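Local structure of glutathione synthetase-like effector 30 (Gpa-GSS30-apo) (Globodera pallida, 5OET) at residues S60-V64 and R199-L203; L89-P95 and I454-V459; C120-F124 and M360-F364; F124-H129 and L345-M351. The protein is an effector of a plant-parasitic nematode, related to glutathione synthetase, and may join gamma-glutamylcysteine to glycine at the cost of ATP. All coordinates share one frame; numbering follows the deposited sequence.

Contact 1: S60-V64 and R199-L203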
loop_
_atom_site.group_PDB
_atom_site.type_symbol
_atom_site.label_atom_id
_atom_site.label_comp_id
_atom_site.label_asym_id
_atom_site.label_seq_id
_atom_site.Cartn_x
_atom_site.Cartn_y
_atom_site.Cartn_z
ATOM N N SER A 60 -3.673 1.384 2.487
ATOM C CA SER A 60 -2.663 0.476 3.021
ATOM C C SER A 60 -2.000 -0.430 1.979
ATOM O O SER A 60 -1.087 -1.186 2.309
ATOM C CB SER A 60 -3.304 -0.360 4.127
ATOM O OG SER A 60 -3.833 0.509 5.136
ATOM N N ASN A 61 -2.439 -0.363 0.724
ATOM C CA ASN A 61 -1.994 -1.322 -0.290
ATOM C C ASN A 61 -1.775 -0.727 -1.669
ATOM O O ASN A 61 -1.918 -1.418 -2.668
ATOM C CB ASN A 61 -2.997 -2.445 -0.338
ATOM C CG ASN A 61 -2.869 -3.324 0.850
ATOM O OD1 ASN A 61 -1.897 -4.054 0.945
ATOM N ND2 ASN A 61 -3.774 -3.205 1.801
ATOM N N GLY A 62 -1.398 0.553 -1.718
ATOM C CA GLY A 62 -0.958 1.170 -2.951
ATOM C C GLY A 62 -2.014 1.572 -3.971
ATOM O O GLY A 62 -1.665 1.972 -5.089
ATOM N N LEU A 63 -3.288 1.521 -3.580
ATOM C CA LEU A 63 -4.374 1.950 -4.466
ATOM C C LEU A 63 -4.529 3.444 -4.309
ATOM O O LEU A 63 -5.523 3.936 -3.789
ATOM C CB LEU A 63 -5.664 1.200 -4.154
ATOM C CG LEU A 63 -5.609 -0.287 -4.538
ATOM C CD1 LEU A 63 -6.896 -0.965 -4.083
ATOM C CD2 LEU A 63 -5.354 -0.474 -6.028
ATOM N N VAL A 64 -3.510 4.148 -4.786
ATOM C CA VAL A 64 -3.337 5.560 -4.536
ATOM C C VAL A 64 -2.743 6.228 -5.767
ATOM O O VAL A 64 -2.206 5.539 -6.655
ATOM C CB VAL A 64 -2.451 5.829 -3.266
ATOM C CG1 VAL A 64 -3.222 5.514 -1.985
ATOM C CG2 VAL A 64 -1.141 5.036 -3.280
ATOM N N ARG A 199 -4.482 -5.405 -7.090
ATOM C CA ARG A 199 -4.845 -4.907 -5.777
ATOM C C ARG A 199 -6.351 -4.704 -5.597
ATOM O O ARG A 199 -6.869 -5.002 -4.527
ATOM C CB ARG A 199 -4.097 -3.611 -5.472
ATOM C CG ARG A 199 -2.623 -3.824 -5.193
ATOM C CD ARG A 199 -1.824 -2.562 -5.480
ATOM N NE ARG A 199 -0.477 -2.772 -4.978
ATOM C CZ ARG A 199 0.513 -3.369 -5.644
ATOM N NH1 ARG A 199 0.362 -3.800 -6.912
ATOM N NH2 ARG A 199 1.685 -3.528 -5.029
ATOM N N PHE A 200 -7.037 -4.185 -6.609
ATOM C CA PHE A 200 -8.499 -4.078 -6.550
ATOM C C PHE A 200 -9.117 -5.459 -6.513
ATOM O O PHE A 200 -10.080 -5.710 -5.780
ATOM C CB PHE A 200 -9.079 -3.252 -7.714
ATOM C CG PHE A 200 -9.010 -1.781 -7.477
ATOM C CD1 PHE A 200 -9.689 -1.220 -6.403
ATOM C CD2 PHE A 200 -8.233 -0.945 -8.294
ATOM C CE1 PHE A 200 -9.608 0.140 -6.142
ATOM C CE2 PHE A 200 -8.151 0.419 -8.027
ATOM C CZ PHE A 200 -8.839 0.957 -6.943
ATOM N N SER A 201 -8.550 -6.353 -7.298
ATOM C CA SER A 201 -8.944 -7.753 -7.319
ATOM C C SER A 201 -8.902 -8.314 -5.899
ATOM O O SER A 201 -9.884 -8.873 -5.437
ATOM C CB SER A 201 -8.018 -8.521 -8.274
ATOM O OG SER A 201 -8.418 -9.844 -8.483
ATOM N N ARG A 202 -7.794 -8.105 -5.196
ATOM C CA ARG A 202 -7.665 -8.521 -3.787
ATOM C C ARG A 202 -8.618 -7.783 -2.843
ATOM O O ARG A 202 -9.136 -8.388 -1.891
ATOM C CB ARG A 202 -6.209 -8.378 -3.267
ATOM C CG ARG A 202 -5.257 -9.475 -3.773
ATOM C CD ARG A 202 -3.945 -9.552 -2.993
ATOM N NE ARG A 202 -3.190 -8.290 -3.105
ATOM C CZ ARG A 202 -2.641 -7.597 -2.102
ATOM N NH1 ARG A 202 -2.677 -8.048 -0.829
ATOM N NH2 ARG A 202 -2.003 -6.443 -2.386
ATOM N N LEU A 203 -8.816 -6.487 -3.085
ATOM C CA LEU A 203 -9.726 -5.684 -2.265
ATOM C C LEU A 203 -11.117 -6.289 -2.252
ATOM O O LEU A 203 -11.700 -6.487 -1.196
ATOM C CB LEU A 203 -9.822 -4.233 -2.763
ATOM C CG LEU A 203 -10.775 -3.308 -1.985
ATOM C CD1 LEU A 203 -10.585 -3.423 -0.475
ATOM C CD2 LEU A 203 -10.603 -1.873 -2.448
#

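Contact 2: L89-P95 and I454-V459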
loop_
_atom_site.group_PDB
_atom_site.type_symbol
_atom_site.label_atom_id
_atom_site.label_comp_id
_atom_site.label_asym_id
_atom_site.label_seq_id
_atom_site.Cartn_x
_atom_site.Cartn_y
_atom_site.Cartn_z
ATOM N N LEU A 89 -13.397 3.715 -6.130
ATOM C CA LEU A 89 -13.637 2.290 -6.256
ATOM C C LEU A 89 -15.105 1.973 -5.998
ATOM O O LEU A 89 -15.826 2.725 -5.330
ATOM C CB LEU A 89 -12.767 1.533 -5.258
ATOM C CG LEU A 89 -12.916 1.899 -3.755
ATOM C CD1 LEU A 89 -13.819 0.922 -3.021
ATOM C CD2 LEU A 89 -11.579 1.954 -3.026
ATOM N N SER A 90 -15.555 0.869 -6.559
ATOM C CA SER A 90 -16.857 0.345 -6.224
ATOM C C SER A 90 -16.633 -0.463 -4.956
ATOM O O SER A 90 -15.551 -1.056 -4.784
ATOM C CB SER A 90 -17.392 -0.534 -7.343
ATOM O OG SER A 90 -16.508 -1.607 -7.574
ATOM N N LEU A 91 -17.628 -0.474 -4.070
ATOM C CA LEU A 91 -17.488 -1.148 -2.788
ATOM C C LEU A 91 -17.418 -2.666 -2.963
ATOM O O LEU A 91 -16.633 -3.350 -2.277
ATOM C CB LEU A 91 -18.646 -0.788 -1.863
ATOM C CG LEU A 91 -18.576 -1.270 -0.401
ATOM C CD1 LEU A 91 -17.323 -0.826 0.317
ATOM C CD2 LEU A 91 -19.773 -0.766 0.375
ATOM N N TYR A 92 -18.229 -3.174 -3.886
ATOM C CA TYR A 92 -18.349 -4.588 -4.130
ATOM C C TYR A 92 -18.146 -4.825 -5.606
ATOM O O TYR A 92 -18.328 -3.907 -6.424
ATOM C CB TYR A 92 -19.732 -5.094 -3.682
ATOM C CG TYR A 92 -19.869 -5.200 -2.179
ATOM C CD1 TYR A 92 -19.204 -6.200 -1.479
ATOM C CD2 TYR A 92 -20.642 -4.280 -1.454
ATOM C CE1 TYR A 92 -19.296 -6.293 -0.100
ATOM C CE2 TYR A 92 -20.749 -4.365 -0.056
ATOM C CZ TYR A 92 -20.065 -5.380 0.617
ATOM O OH TYR A 92 -20.148 -5.513 1.989
ATOM N N PRO A 93 -17.757 -6.054 -5.969
ATOM C CA PRO A 93 -17.542 -6.329 -7.381
ATOM C C PRO A 93 -18.872 -6.354 -8.113
ATOM O O PRO A 93 -19.859 -6.824 -7.567
ATOM C CB PRO A 93 -16.835 -7.690 -7.384
ATOM C CG PRO A 93 -17.103 -8.298 -6.062
ATOM C CD PRO A 93 -17.478 -7.214 -5.109
ATOM N N SER A 94 -18.905 -5.783 -9.308
ATOM C CA SER A 94 -20.142 -5.691 -10.091
ATOM C C SER A 94 -20.352 -7.024 -10.796
ATOM O O SER A 94 -19.374 -7.648 -11.212
ATOM C CB SER A 94 -20.059 -4.562 -11.122
ATOM O OG SER A 94 -20.088 -3.284 -10.490
ATOM N N PRO A 95 -21.614 -7.472 -10.917
ATOM C CA PRO A 95 -21.857 -8.739 -11.612
ATOM C C PRO A 95 -21.598 -8.641 -13.119
ATOM O O PRO A 95 -21.805 -7.588 -13.726
ATOM C CB PRO A 95 -23.327 -9.036 -11.328
ATOM C CG PRO A 95 -23.920 -7.713 -11.011
ATOM C CD PRO A 95 -22.852 -6.902 -10.364
ATOM N N ILE A 454 -25.983 -2.172 -14.021
ATOM C CA ILE A 454 -26.025 -2.897 -12.755
ATOM C C ILE A 454 -26.013 -1.874 -11.617
ATOM O O ILE A 454 -25.810 -0.683 -11.845
ATOM C CB ILE A 454 -24.882 -3.947 -12.645
ATOM C CG1 ILE A 454 -23.491 -3.305 -12.686
ATOM C CG2 ILE A 454 -25.005 -4.990 -13.750
ATOM C CD1 ILE A 454 -22.950 -2.863 -11.340
ATOM N N LYS A 455 -26.257 -2.358 -10.404
ATOM C CA LYS A 455 -26.289 -1.544 -9.189
ATOM C C LYS A 455 -25.031 -1.826 -8.356
ATOM O O LYS A 455 -24.609 -2.979 -8.218
ATOM C CB LYS A 455 -27.538 -1.873 -8.364
ATOM C CG LYS A 455 -28.880 -1.478 -8.991
ATOM C CD LYS A 455 -29.417 -0.146 -8.452
ATOM C CE LYS A 455 -30.958 -0.098 -8.412
ATOM N NZ LYS A 455 -31.588 0.508 -9.624
ATOM N N ASN A 456 -24.437 -0.771 -7.807
ATOM C CA ASN A 456 -23.276 -0.889 -6.942
ATOM C C ASN A 456 -23.163 0.375 -6.098
ATOM O O ASN A 456 -23.956 1.331 -6.273
ATOM C CB ASN A 456 -22.011 -1.095 -7.786
ATOM C CG ASN A 456 -20.997 -2.020 -7.118
ATOM O OD1 ASN A 456 -20.778 -1.934 -5.909
ATOM N ND2 ASN A 456 -20.387 -2.904 -7.889
ATOM N N HIS A 457 -22.207 0.384 -5.177
ATOM C CA HIS A 457 -21.938 1.552 -4.351
ATOM C C HIS A 457 -20.566 2.129 -4.693
ATOM O O HIS A 457 -19.614 1.391 -4.897
ATOM C CB HIS A 457 -21.989 1.164 -2.873
ATOM C CG HIS A 457 -23.116 0.244 -2.544
ATOM N ND1 HIS A 457 -24.421 0.666 -2.491
ATOM C CD2 HIS A 457 -23.134 -1.082 -2.278
ATOM C CE1 HIS A 457 -25.199 -0.365 -2.210
ATOM N NE2 HIS A 457 -24.443 -1.442 -2.090
ATOM N N PHE A 458 -20.460 3.450 -4.722
ATOM C CA PHE A 458 -19.241 4.149 -5.157
ATOM C C PHE A 458 -18.563 4.889 -3.997
ATOM O O PHE A 458 -19.183 5.716 -3.350
ATOM C CB PHE A 458 -19.623 5.163 -6.237
ATOM C CG PHE A 458 -19.803 4.585 -7.615
ATOM C CD1 PHE A 458 -19.884 3.210 -7.856
ATOM C CD2 PHE A 458 -19.915 5.469 -8.708
ATOM C CE1 PHE A 458 -20.036 2.739 -9.160
ATOM C CE2 PHE A 458 -20.067 4.993 -10.005
ATOM C CZ PHE A 458 -20.130 3.623 -10.231
ATOM N N VAL A 459 -17.293 4.604 -3.756
ATOM C CA VAL A 459 -16.559 5.180 -2.634
ATOM C C VAL A 459 -15.550 6.183 -3.160
ATOM O O VAL A 459 -14.675 5.812 -3.921
ATOM C CB VAL A 459 -15.807 4.080 -1.881
ATOM C CG1 VAL A 459 -15.111 4.641 -0.646
ATOM C CG2 VAL A 459 -16.778 2.979 -1.524
#

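Contact 3: C120-F124 and M360-F364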
loop_
_atom_site.group_PDB
_atom_site.type_symbol
_atom_site.label_atom_id
_atom_site.label_comp_id
_atom_site.label_asym_id
_atom_site.label_seq_id
_atom_site.Cartn_x
_atom_site.Cartn_y
_atom_site.Cartn_z
ATOM N N CYS A 120 3.707 -4.817 -38.262
ATOM C CA CYS A 120 4.817 -5.270 -39.128
ATOM C C CYS A 120 4.651 -4.947 -40.623
ATOM O O CYS A 120 5.512 -5.313 -41.405
ATOM C CB CYS A 120 5.013 -6.795 -38.985
ATOM S SG CYS A 120 5.437 -7.372 -37.319
ATOM N N ASP A 121 3.559 -4.294 -41.021
ATOM C CA ASP A 121 3.237 -4.035 -42.439
ATOM C C ASP A 121 2.941 -2.542 -42.614
ATOM O O ASP A 121 1.780 -2.143 -42.729
ATOM C CB ASP A 121 2.034 -4.901 -42.872
ATOM C CG ASP A 121 1.800 -4.907 -44.405
ATOM O OD1 ASP A 121 2.447 -4.123 -45.146
ATOM O OD2 ASP A 121 0.952 -5.713 -44.872
ATOM N N TYR A 122 4.010 -1.739 -42.627
ATOM C CA TYR A 122 3.915 -0.274 -42.723
ATOM C C TYR A 122 3.112 0.217 -43.942
ATOM O O TYR A 122 2.310 1.155 -43.832
ATOM C CB TYR A 122 5.311 0.365 -42.753
ATOM C CG TYR A 122 5.330 1.885 -42.614
ATOM C CD1 TYR A 122 4.501 2.545 -41.698
ATOM C CD2 TYR A 122 6.200 2.661 -43.361
ATOM C CE1 TYR A 122 4.524 3.923 -41.551
ATOM C CE2 TYR A 122 6.238 4.049 -43.214
ATOM C CZ TYR A 122 5.394 4.672 -42.304
ATOM O OH TYR A 122 5.395 6.039 -42.127
ATOM N N GLU A 123 3.335 -0.398 -45.097
ATOM C CA GLU A 123 2.536 -0.033 -46.257
ATOM C C GLU A 123 1.016 -0.279 -46.045
ATOM O O GLU A 123 0.216 0.529 -46.515
ATOM C CB GLU A 123 3.114 -0.608 -47.564
ATOM C CG GLU A 123 3.865 0.444 -48.396
ATOM C CD GLU A 123 2.906 1.446 -49.076
ATOM O OE1 GLU A 123 2.896 2.640 -48.683
ATOM O OE2 GLU A 123 2.137 1.027 -49.987
ATOM N N PHE A 124 0.623 -1.323 -45.310
ATOM C CA PHE A 124 -0.791 -1.545 -45.013
ATOM C C PHE A 124 -1.371 -0.418 -44.172
ATOM O O PHE A 124 -2.453 0.103 -44.481
ATOM C CB PHE A 124 -1.042 -2.886 -44.312
ATOM C CG PHE A 124 -2.474 -3.076 -43.905
ATOM C CD1 PHE A 124 -3.461 -3.268 -44.867
ATOM C CD2 PHE A 124 -2.849 -3.002 -42.568
ATOM C CE1 PHE A 124 -4.797 -3.419 -44.503
ATOM C CE2 PHE A 124 -4.182 -3.153 -42.195
ATOM C CZ PHE A 124 -5.161 -3.367 -43.165
ATOM N N MET A 360 -10.431 -7.597 -43.924
ATOM C CA MET A 360 -9.302 -6.891 -43.326
ATOM C C MET A 360 -8.673 -7.608 -42.133
ATOM O O MET A 360 -7.482 -7.448 -41.892
ATOM C CB MET A 360 -9.704 -5.474 -42.944
ATOM C CG MET A 360 -10.052 -4.596 -44.138
ATOM S SD MET A 360 -8.617 -4.028 -45.064
ATOM C CE MET A 360 -9.452 -3.373 -46.517
ATOM N N VAL A 361 -9.453 -8.382 -41.391
ATOM C CA VAL A 361 -8.920 -9.258 -40.328
ATOM C C VAL A 361 -8.353 -10.533 -40.944
ATOM O O VAL A 361 -7.246 -10.944 -40.621
ATOM C CB VAL A 361 -9.995 -9.641 -39.279
ATOM C CG1 VAL A 361 -9.462 -10.666 -38.291
ATOM C CG2 VAL A 361 -10.490 -8.418 -38.527
ATOM N N GLU A 362 -9.122 -11.134 -41.850
ATOM C CA GLU A 362 -8.777 -12.425 -42.473
ATOM C C GLU A 362 -7.373 -12.401 -43.095
ATOM O O GLU A 362 -6.667 -13.404 -43.078
ATOM C CB GLU A 362 -9.840 -12.815 -43.519
ATOM C CG GLU A 362 -11.155 -13.361 -42.942
ATOM C CD GLU A 362 -12.081 -12.315 -42.313
ATOM O OE1 GLU A 362 -13.106 -12.706 -41.685
ATOM O OE2 GLU A 362 -11.797 -11.097 -42.434
ATOM N N LYS A 363 -6.989 -11.228 -43.604
ATOM C CA LYS A 363 -5.685 -10.956 -44.222
ATOM C C LYS A 363 -4.481 -11.374 -43.363
ATOM O O LYS A 363 -3.474 -11.801 -43.900
ATOM C CB LYS A 363 -5.606 -9.450 -44.547
ATOM C CG LYS A 363 -4.363 -8.961 -45.276
ATOM C CD LYS A 363 -4.280 -7.438 -45.238
ATOM C CE LYS A 363 -3.307 -6.849 -46.255
ATOM N NZ LYS A 363 -1.882 -7.094 -45.896
ATOM N N PHE A 364 -4.582 -11.250 -42.040
ATOM C CA PHE A 364 -3.473 -11.576 -41.134
ATOM C C PHE A 364 -3.565 -12.958 -40.466
ATOM O O PHE A 364 -2.830 -13.213 -39.516
ATOM C CB PHE A 364 -3.375 -10.478 -40.066
ATOM C CG PHE A 364 -3.165 -9.105 -40.640
ATOM C CD1 PHE A 364 -1.883 -8.666 -40.972
ATOM C CD2 PHE A 364 -4.244 -8.267 -40.883
ATOM C CE1 PHE A 364 -1.682 -7.411 -41.520
ATOM C CE2 PHE A 364 -4.053 -7.016 -41.438
ATOM C CZ PHE A 364 -2.769 -6.582 -41.752
#

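Contact 4: F124-H129 and L345-M351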
loop_
_atom_site.group_PDB
_atom_site.type_symbol
_atom_site.label_atom_id
_atom_site.label_comp_id
_atom_site.label_asym_id
_atom_site.label_seq_id
_atom_site.Cartn_x
_atom_site.Cartn_y
_atom_site.Cartn_z
ATOM N N PHE A 124 0.623 -1.323 -45.310
ATOM C CA PHE A 124 -0.791 -1.545 -45.013
ATOM C C PHE A 124 -1.371 -0.418 -44.172
ATOM O O PHE A 124 -2.453 0.103 -44.481
ATOM C CB PHE A 124 -1.042 -2.886 -44.312
ATOM C CG PHE A 124 -2.474 -3.076 -43.905
ATOM C CD1 PHE A 124 -3.461 -3.268 -44.867
ATOM C CD2 PHE A 124 -2.849 -3.002 -42.568
ATOM C CE1 PHE A 124 -4.797 -3.419 -44.503
ATOM C CE2 PHE A 124 -4.182 -3.153 -42.195
ATOM C CZ PHE A 124 -5.161 -3.367 -43.165
ATOM N N LEU A 125 -0.652 -0.065 -43.109
ATOM C CA LEU A 125 -1.067 1.008 -42.205
ATOM C C LEU A 125 -1.205 2.326 -42.957
ATOM O O LEU A 125 -2.229 2.987 -42.833
ATOM C CB LEU A 125 -0.080 1.166 -41.042
ATOM C CG LEU A 125 0.076 0.017 -40.036
ATOM C CD1 LEU A 125 0.870 0.460 -38.815
ATOM C CD2 LEU A 125 -1.277 -0.503 -39.597
ATOM N N LYS A 126 -0.192 2.681 -43.756
ATOM C CA LYS A 126 -0.245 3.874 -44.618
ATOM C C LYS A 126 -1.449 3.844 -45.547
ATOM O O LYS A 126 -2.142 4.843 -45.684
ATOM C CB LYS A 126 1.045 4.050 -45.437
ATOM C CG LYS A 126 2.187 4.730 -44.676
ATOM C CD LYS A 126 3.463 4.887 -45.515
ATOM C CE LYS A 126 3.443 6.095 -46.450
ATOM N NZ LYS A 126 3.244 5.766 -47.897
ATOM N N GLU A 127 -1.716 2.695 -46.165
ATOM C CA GLU A 127 -2.865 2.569 -47.084
ATOM C C GLU A 127 -4.196 2.791 -46.373
ATOM O O GLU A 127 -5.110 3.338 -46.969
ATOM C CB GLU A 127 -2.856 1.235 -47.854
ATOM C CG GLU A 127 -3.337 1.389 -49.287
ATOM C CD GLU A 127 -4.861 1.419 -49.452
ATOM O OE1 GLU A 127 -5.583 0.909 -48.553
ATOM O OE2 GLU A 127 -5.346 1.934 -50.500
ATOM N N ALA A 128 -4.281 2.426 -45.090
ATOM C CA ALA A 128 -5.493 2.633 -44.291
ATOM C C ALA A 128 -5.757 4.089 -43.821
ATOM O O ALA A 128 -6.793 4.323 -43.201
ATOM C CB ALA A 128 -5.476 1.688 -43.106
ATOM N N HIS A 129 -4.858 5.042 -44.129
ATOM C CA HIS A 129 -5.010 6.477 -43.809
ATOM C C HIS A 129 -4.775 7.455 -44.989
ATOM O O HIS A 129 -5.015 7.169 -46.186
ATOM C CB HIS A 129 -4.021 6.866 -42.706
ATOM C CG HIS A 129 -4.077 6.013 -41.462
ATOM N ND1 HIS A 129 -3.610 4.718 -41.420
ATOM C CD2 HIS A 129 -4.460 6.304 -40.194
ATOM C CE1 HIS A 129 -3.745 4.232 -40.196
ATOM N NE2 HIS A 129 -4.259 5.177 -39.431
ATOM N N LEU A 345 0.340 4.102 -34.796
ATOM C CA LEU A 345 -0.376 4.153 -36.071
ATOM C C LEU A 345 -1.388 2.981 -36.220
ATOM O O LEU A 345 -2.491 3.159 -36.739
ATOM C CB LEU A 345 0.634 4.172 -37.234
ATOM C CG LEU A 345 0.131 4.508 -38.638
ATOM C CD1 LEU A 345 -0.521 5.876 -38.694
ATOM C CD2 LEU A 345 1.279 4.441 -39.631
ATOM N N SER A 346 -1.028 1.795 -35.741
ATOM C CA SER A 346 -1.938 0.644 -35.818
ATOM C C SER A 346 -3.028 0.632 -34.737
ATOM O O SER A 346 -3.849 -0.281 -34.717
ATOM C CB SER A 346 -1.152 -0.681 -35.782
ATOM O OG SER A 346 -0.804 -1.062 -34.463
ATOM N N HIS A 347 -3.043 1.612 -33.838
ATOM C CA HIS A 347 -4.081 1.674 -32.795
ATOM C C HIS A 347 -4.924 2.945 -32.857
ATOM O O HIS A 347 -5.657 3.271 -31.930
ATOM C CB HIS A 347 -3.435 1.511 -31.418
ATOM C CG HIS A 347 -2.969 0.122 -31.142
ATOM N ND1 HIS A 347 -1.984 -0.497 -31.885
ATOM C CD2 HIS A 347 -3.365 -0.776 -30.216
ATOM C CE1 HIS A 347 -1.786 -1.714 -31.414
ATOM N NE2 HIS A 347 -2.616 -1.910 -30.403
ATOM N N THR A 348 -4.854 3.661 -33.966
ATOM C CA THR A 348 -5.819 4.718 -34.178
ATOM C C THR A 348 -7.197 4.092 -34.226
ATOM O O THR A 348 -7.356 2.895 -34.486
ATOM C CB THR A 348 -5.579 5.512 -35.490
ATOM O OG1 THR A 348 -5.750 4.659 -36.633
ATOM C CG2 THR A 348 -4.187 6.153 -35.496
ATOM N N LYS A 349 -8.199 4.913 -33.976
ATOM C CA LYS A 349 -9.580 4.468 -34.046
ATOM C C LYS A 349 -9.989 4.302 -35.502
ATOM O O LYS A 349 -10.897 3.542 -35.791
ATOM C CB LYS A 349 -10.505 5.451 -33.339
ATOM C CG LYS A 349 -11.612 4.818 -32.514
ATOM C CD LYS A 349 -11.936 5.726 -31.340
ATOM C CE LYS A 349 -10.838 5.700 -30.274
ATOM N NZ LYS A 349 -10.587 7.086 -29.802
ATOM N N ARG A 350 -9.335 5.028 -36.404
ATOM C CA ARG A 350 -9.467 4.799 -37.842
ATOM C C ARG A 350 -9.186 3.331 -38.215
ATOM O O ARG A 350 -9.931 2.707 -38.950
ATOM C CB ARG A 350 -8.518 5.738 -38.590
ATOM C CG ARG A 350 -8.341 5.500 -40.085
ATOM C CD ARG A 350 -9.656 5.481 -40.814
ATOM N NE ARG A 350 -9.469 5.199 -42.232
ATOM C CZ ARG A 350 -10.454 5.003 -43.108
ATOM N NH1 ARG A 350 -11.714 5.042 -42.729
ATOM N NH2 ARG A 350 -10.169 4.768 -44.378
ATOM N N MET A 351 -8.110 2.801 -37.673
ATOM C CA MET A 351 -7.643 1.459 -37.968
ATOM C C MET A 351 -8.563 0.423 -37.387
ATOM O O MET A 351 -8.792 -0.609 -37.977
ATOM C CB MET A 351 -6.250 1.277 -37.354
ATOM C CG MET A 351 -5.538 -0.003 -37.737
ATOM S SD MET A 351 -5.027 0.085 -39.438
ATOM C CE MET A 351 -6.339 -0.792 -40.307
#

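Contact 1: S60-V64 and R199-L203
The connection from helix 44-59 to strand 64-67 rests Asn61 and Leu63 against one side of helix 196-210, where Arg199, Phe200 and Leu203 receive them. Leu63 carries most of the contact with its forked end. Its CD2 methyl lies over one face of the Phe200 ring, 3.8 Å from the centroid and 20° off the ring normal, which meets the definition of a CH-pi contact. The other methyl, CD1, is 3.6 Å from Phe200 CE1 and continues toward Leu203, whose CD2 is 4.2 Å from it. The same CD2 methyl of Leu63 also packs on Arg199 CB at 3.4 Å. CG of Leu63 is anti to its own carbonyl carbon (chi1 -69°), and this directs both methyls at the helix.

The backbone that presents this leucine is an inverse gamma turn centred on Leu63, closed by a weak bond from Val64 N to Gly62 O of 2.9 Å. Gly62, its first residue, has a positive phi of 77°, a value glycine adopts readily. The polar part of the interface is slight. Arg199, its chain extended from CG to NE, brings NE to Asn61 O at 3.0 Å; the oxygen sits at the edge of the guanidinium, near its plane, but the bond is bent and weak. Arg199 NH1 is held by Gly195 O. Asn61 OD1 and Arg202 NH2 stay 4.1 Å apart, with amide and guanidinium almost perpendicular, while Asn61 ND2 bonds to Trp57 O. The 60-64 connection also borders the second subunit, where Val64 packs on Leu59 of that chain.

Contact 2: L89-P95 and I454-V459
Leu89 and Val459 form a hydrogen-bonded antiparallel pair that joins strand 83-90 to strand 454-459 within the large mixed sheet, and Ser90 with Phe458 is the non-hydrogen-bonded pair beside it. Among the backbone bonds, Val459 N donates to Leu89 O at 2.9 Å, nearly along the C=O axis, whereas the return bond from Leu89 N to Val459 O is weak. Leu91 N to His457 O, 2.8 Å, extends the pairing as the chain turns off into a loop after Ser90.

Apolar contacts lie at both ends of the pairing. Leu89 and Val459 lie side by side on one face of the sheet, Leu89 CD1 3.9 Å from Val459 CB; helix 44-59 reaches Val459 through Ser51, and Phe200 of helix 196-210 packs on Leu89. At the other end Pro95 CG meets Ile454 CG2 at 4.0 Å. Between these ends the Tyr92 and His457 rings approach edge to edge through their CD2 atoms, 4.1 Å apart.

Side-chain hydrogen bonds from Asn456 replace regular pairing where residues 91-93 leave the strand. Its OD1 takes a weak bond from Tyr92 N; a local bond from His457 N, on a lone pair in the carbonyl plane, helps orient the amide. Its ND2 serves two acceptors close to the amide plane, which argues for a fixed rotation of that group: Tyr92 O at 2.7 Å, approached from above the carbonyl plane, and Ser94 OG, itself bonded to Asp520, at 2.6 Å.

Contact 3: C120-F124 and M360-F364
Asp121 and Phe364 hold their CA atoms 10.2 Å apart, as do Phe124 and Met360, so the two backbones never meet and side chains alone span the gap. One segment starts helix 122-127, with Asp121 at its N-cap; the other is a loop containing a short 3-10 turn at Glu362 and Lys363.

Phe124 is the centre of the packing, its CG anti to the backbone N (chi1 175°), which swings the ring out toward the loop. Phe364 brings its edge to one face of that ring, a T-shaped pair with centroids 5.2 Å apart and planes at 73°; the nearest atoms are Phe364 CZ and Phe124 CD2, at 3.7 Å. Met360 SD lies instead at the ring edge, 3.9 Å from Phe124 CE1 and in the ring plane, a Met-aromatic contact. Lys363 slides past in the opposite sense to Phe124, its CE 3.8 Å from Phe124 CD1. Behind, Phe364 rests on Leu114 and Ala118 of helix 98-119, tying the loop to that longer helix.

Asp121 divides its carboxylate: OD1 takes a weak capping bond from Phe124 N at 3.3 Å, and OD2 forms a salt bridge with Lys363 NZ at 3.3 Å, weak as a hydrogen bond. The first turn of the helix and the ammonium would probably both favour the charged carboxylate, although the lysine is exposed and its contribution is probably modest.

Contact 4: F124-H129 and L345-M351
Thr348 OG1 is gripped by two nitrogens: His129 NE2 at 3.2 Å, where either partner could donate, and Met351 N at 3.2 Å. The second bond makes Thr348 the N-cap of helix 349-354, so the histidine that follows helix 122-127 is tied to the start of another helix. The ring is held from its far nitrogen too, since His129 ND1 donates to Leu125 O at 2.6 Å with that oxygen in the ring plane. Over one face of the ring stands Leu345 CD1, 4.0 Å from the centroid and 17° off the normal, a CH-pi contact.

Apolar packing fills the rest. Leu125 crosses Met351 at about a right angle, CD2 to SD 3.8 Å, and its CD1 meets Ser346 CB. Met351, bent at chi2 (71°) and again at chi3, brings its CE methyl against both Phe124 CE2 (3.7 Å) and Ala128 CB (3.8 Å). Leu345 and His129 also touch Ile141 of helix 141-150.

Just past helix 122-127, Arg350 reaches across to a backbone carbonyl: NE donates to Ala128 O at 3.0 Å, with a C=O...N angle of 168° and the oxygen near the guanidinium plane.

The four contacts form two clusters on opposite sides of the chain's centre. Contacts 1 and 2 have centres about 15 Å apart and touch where Phe200 packs on Leu89; helix 196-210 and strand 83-90 join them. Contacts 3 and 4, centres about 10 Å apart, share Phe124 and helix 122-127. Between the clusters the centres lie about 37 to 40 Å apart, with nearest atoms no closer than about 22 Å. Along the chain, contact 4 is nested within contact 3, and both within contact 2, while contact 1 alternates with all three. Each contact joins parts of the chain more than 100 residues apart, so both regions are assembled from distant sequence.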